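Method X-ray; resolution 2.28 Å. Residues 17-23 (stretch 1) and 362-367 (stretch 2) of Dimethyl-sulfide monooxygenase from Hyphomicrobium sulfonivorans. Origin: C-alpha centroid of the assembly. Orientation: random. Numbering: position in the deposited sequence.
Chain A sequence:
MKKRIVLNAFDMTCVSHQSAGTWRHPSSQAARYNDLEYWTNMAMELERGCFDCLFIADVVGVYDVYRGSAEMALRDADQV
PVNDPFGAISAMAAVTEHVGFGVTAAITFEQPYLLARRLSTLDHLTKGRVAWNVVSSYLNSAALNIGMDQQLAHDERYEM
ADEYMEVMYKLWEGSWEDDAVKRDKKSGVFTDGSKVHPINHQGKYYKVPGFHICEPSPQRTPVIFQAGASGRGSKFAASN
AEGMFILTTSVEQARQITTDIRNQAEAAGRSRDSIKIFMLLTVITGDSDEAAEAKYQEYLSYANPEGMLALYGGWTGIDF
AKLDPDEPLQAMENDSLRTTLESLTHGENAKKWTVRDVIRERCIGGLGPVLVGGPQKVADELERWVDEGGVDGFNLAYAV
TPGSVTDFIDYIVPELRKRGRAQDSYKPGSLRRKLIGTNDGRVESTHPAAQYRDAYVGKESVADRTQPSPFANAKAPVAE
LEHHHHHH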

# COMPACT_ATOMS: atom_id res chain seq x y z
N HIS A 17 6.05 9.41 -9.25
CA HIS A 17 5.38 8.92 -8.06
C HIS A 17 5.91 9.63 -6.82
O HIS A 17 5.23 10.47 -6.24
CB HIS A 17 5.59 7.40 -7.93
CG HIS A 17 4.87 6.77 -6.79
ND1 HIS A 17 5.21 5.53 -6.28
CD2 HIS A 17 3.81 7.20 -6.05
CE1 HIS A 17 4.40 5.23 -5.28
NE2 HIS A 17 3.55 6.23 -5.11
N GLN A 18 7.11 9.26 -6.39
CA GLN A 18 7.78 9.89 -5.27
C GLN A 18 8.93 10.81 -5.69
O GLN A 18 9.51 11.48 -4.82
CB GLN A 18 8.30 8.82 -4.30
CG GLN A 18 7.23 7.91 -3.73
CD GLN A 18 6.25 8.63 -2.79
OE1 GLN A 18 5.04 8.65 -3.03
NE2 GLN A 18 6.77 9.22 -1.73
N SER A 19 9.26 10.88 -6.98
CA SER A 19 10.37 11.68 -7.48
C SER A 19 9.93 12.53 -8.67
O SER A 19 9.13 12.08 -9.50
CB SER A 19 11.55 10.81 -7.91
OG SER A 19 12.17 10.19 -6.79
N ALA A 20 10.48 13.74 -8.78
CA ALA A 20 10.09 14.69 -9.81
C ALA A 20 11.20 14.83 -10.84
O ALA A 20 12.37 14.94 -10.48
CB ALA A 20 9.77 16.06 -9.19
N GLY A 21 10.83 14.83 -12.13
CA GLY A 21 11.79 15.02 -13.21
C GLY A 21 12.66 13.83 -13.57
O GLY A 21 13.14 13.76 -14.71
N THR A 22 12.87 12.87 -12.66
CA THR A 22 13.76 11.74 -12.94
C THR A 22 13.22 10.77 -13.99
O THR A 22 13.97 9.89 -14.44
CB THR A 22 14.07 10.98 -11.66
OG1 THR A 22 12.85 10.57 -11.04
CG2 THR A 22 14.87 11.84 -10.67
N TRP A 23 11.95 10.90 -14.41
CA TRP A 23 11.47 10.13 -15.55
C TRP A 23 12.18 10.52 -16.83
O TRP A 23 12.13 9.78 -17.81
CB TRP A 23 9.97 10.33 -15.73
CG TRP A 23 9.58 11.73 -16.07
CD1 TRP A 23 9.30 12.75 -15.19
CD2 TRP A 23 9.43 12.28 -17.38
NE1 TRP A 23 8.97 13.89 -15.88
CE2 TRP A 23 9.05 13.64 -17.23
CE3 TRP A 23 9.57 11.76 -18.67
CZ2 TRP A 23 8.81 14.47 -18.32
CZ3 TRP A 23 9.33 12.60 -19.76
CH2 TRP A 23 8.96 13.94 -19.57
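Stretch 2 362-367: RCIGGL

Two irregular segments more than 340 residues apart in the chain lie against each other here with a single direct hydrogen bond between them, and the closest of the other polar approaches, Gln 18 O to Gly 366 N at 3.0 Å, has too poor an angle to count as a second. The example illustrates a general principle: loops can pack mainly through backbone contacts and a few side chains, without the repeating ladder of a sheet.

The two backbones run in opposite senses. As stretch 1 advances from Gln 18 through Ser 19 to Ala 20, the nearest CA atoms in stretch 2 step back from Gly 366 through Ile 364 to Cys 363, with CA–CA separations of 5.0, 4.6 and 5.0 Å. Neither segment forms a regular strand, although Ser 19 and Ala 20 have extended backbone angles; stretch 1 enters a 3-10 segment only at Thr 22.

The anchor is the carbonyl of Cys 363. Ala 20 N donates to Cys 363 O over 2.8 Å at an angle of 159°, and the same oxygen receives a CA-H contact from the preceding residue, with Ser 19 CA 3.2 Å from Cys 363 O. One acceptor thus meets two successive residues of the opposing backbone. Beside it, Ala 20 CB rests 4.2 Å from Cys 363 SG, a modest apolar contact.

Farther along, Ser 19 OG approaches Ile 364 CA to 3.5 Å. The CA-to-CB bond of Ile 364 points away overall, but the base of the side chain stays in contact, and Ile 364 CG1 lies 4.0 Å from Thr 22 CG2, whose residue directs its own CA-to-CB bond toward stretch 2.

The two glycines then carry stretch 2 through conformations that most residues avoid, both with positive phi. At Gly 365 (108/-19), a CB would be jammed against the preceding carbonyl oxygen and would fall 3.0 Å from Arg 362 NH2. At Gly 366, a CB would point toward stretch 1 and lie 3.1 Å from Gln 18 NE2. The bare backbone leaves room for that amide, whose side chain follows an m, m course. Within stretch 2, a weak hydrogen bond runs from Arg 362 NH2 to Gly 366 O, 3.4 Å long.

Water completes the contact: a single molecule accepts from Gln 18 NE2 at 2.9 Å and from Leu 367 N at 2.7 Å, bridging the stretches where Leu 367 makes no direct contact. In all, 292 Å² is buried, counting both sides.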

# COMPACT_ATOMS: atom_id res chain seq x y z
N ARG A 362 15.15 17.41 -2.68
CA ARG A 362 13.97 16.61 -2.38
C ARG A 362 13.24 16.12 -3.63
O ARG A 362 12.32 15.31 -3.51
CB ARG A 362 13.02 17.40 -1.47
CG ARG A 362 13.63 17.85 -0.12
CD ARG A 362 14.42 16.73 0.58
NE ARG A 362 13.62 15.52 0.70
CZ ARG A 362 14.11 14.29 0.85
NH1 ARG A 362 15.42 14.12 0.91
NH2 ARG A 362 13.29 13.25 0.93
N CYS A 363 13.65 16.56 -4.82
CA CYS A 363 13.09 15.99 -6.04
C CYS A 363 13.31 14.48 -6.14
O CYS A 363 12.69 13.84 -6.99
CB CYS A 363 13.69 16.66 -7.28
SG CYS A 363 13.00 18.29 -7.59
N ILE A 364 14.18 13.91 -5.30
CA ILE A 364 14.26 12.47 -5.09
C ILE A 364 13.86 12.17 -3.65
O ILE A 364 14.44 12.73 -2.71
CB ILE A 364 15.68 11.93 -5.34
CG1 ILE A 364 16.05 12.05 -6.82
CG2 ILE A 364 15.78 10.48 -4.86
CD1 ILE A 364 17.47 11.64 -7.10
N GLY A 365 12.89 11.29 -3.47
CA GLY A 365 12.52 10.79 -2.16
C GLY A 365 11.20 11.32 -1.64
O GLY A 365 10.62 10.71 -0.73
N GLY A 366 10.71 12.42 -2.19
CA GLY A 366 9.45 12.99 -1.76
C GLY A 366 9.53 13.54 -0.35
O GLY A 366 10.25 14.51 -0.09
N LEU A 367 8.78 12.91 0.56
CA LEU A 367 8.82 13.21 1.98
C LEU A 367 9.41 12.07 2.78
O LEU A 367 9.30 12.06 4.01
CB LEU A 367 7.41 13.54 2.49
CG LEU A 367 6.81 14.85 1.99
CD1 LEU A 367 5.34 14.98 2.43
CD2 LEU A 367 7.63 16.01 2.50
O HOH W 1 6.50 11.52 0.03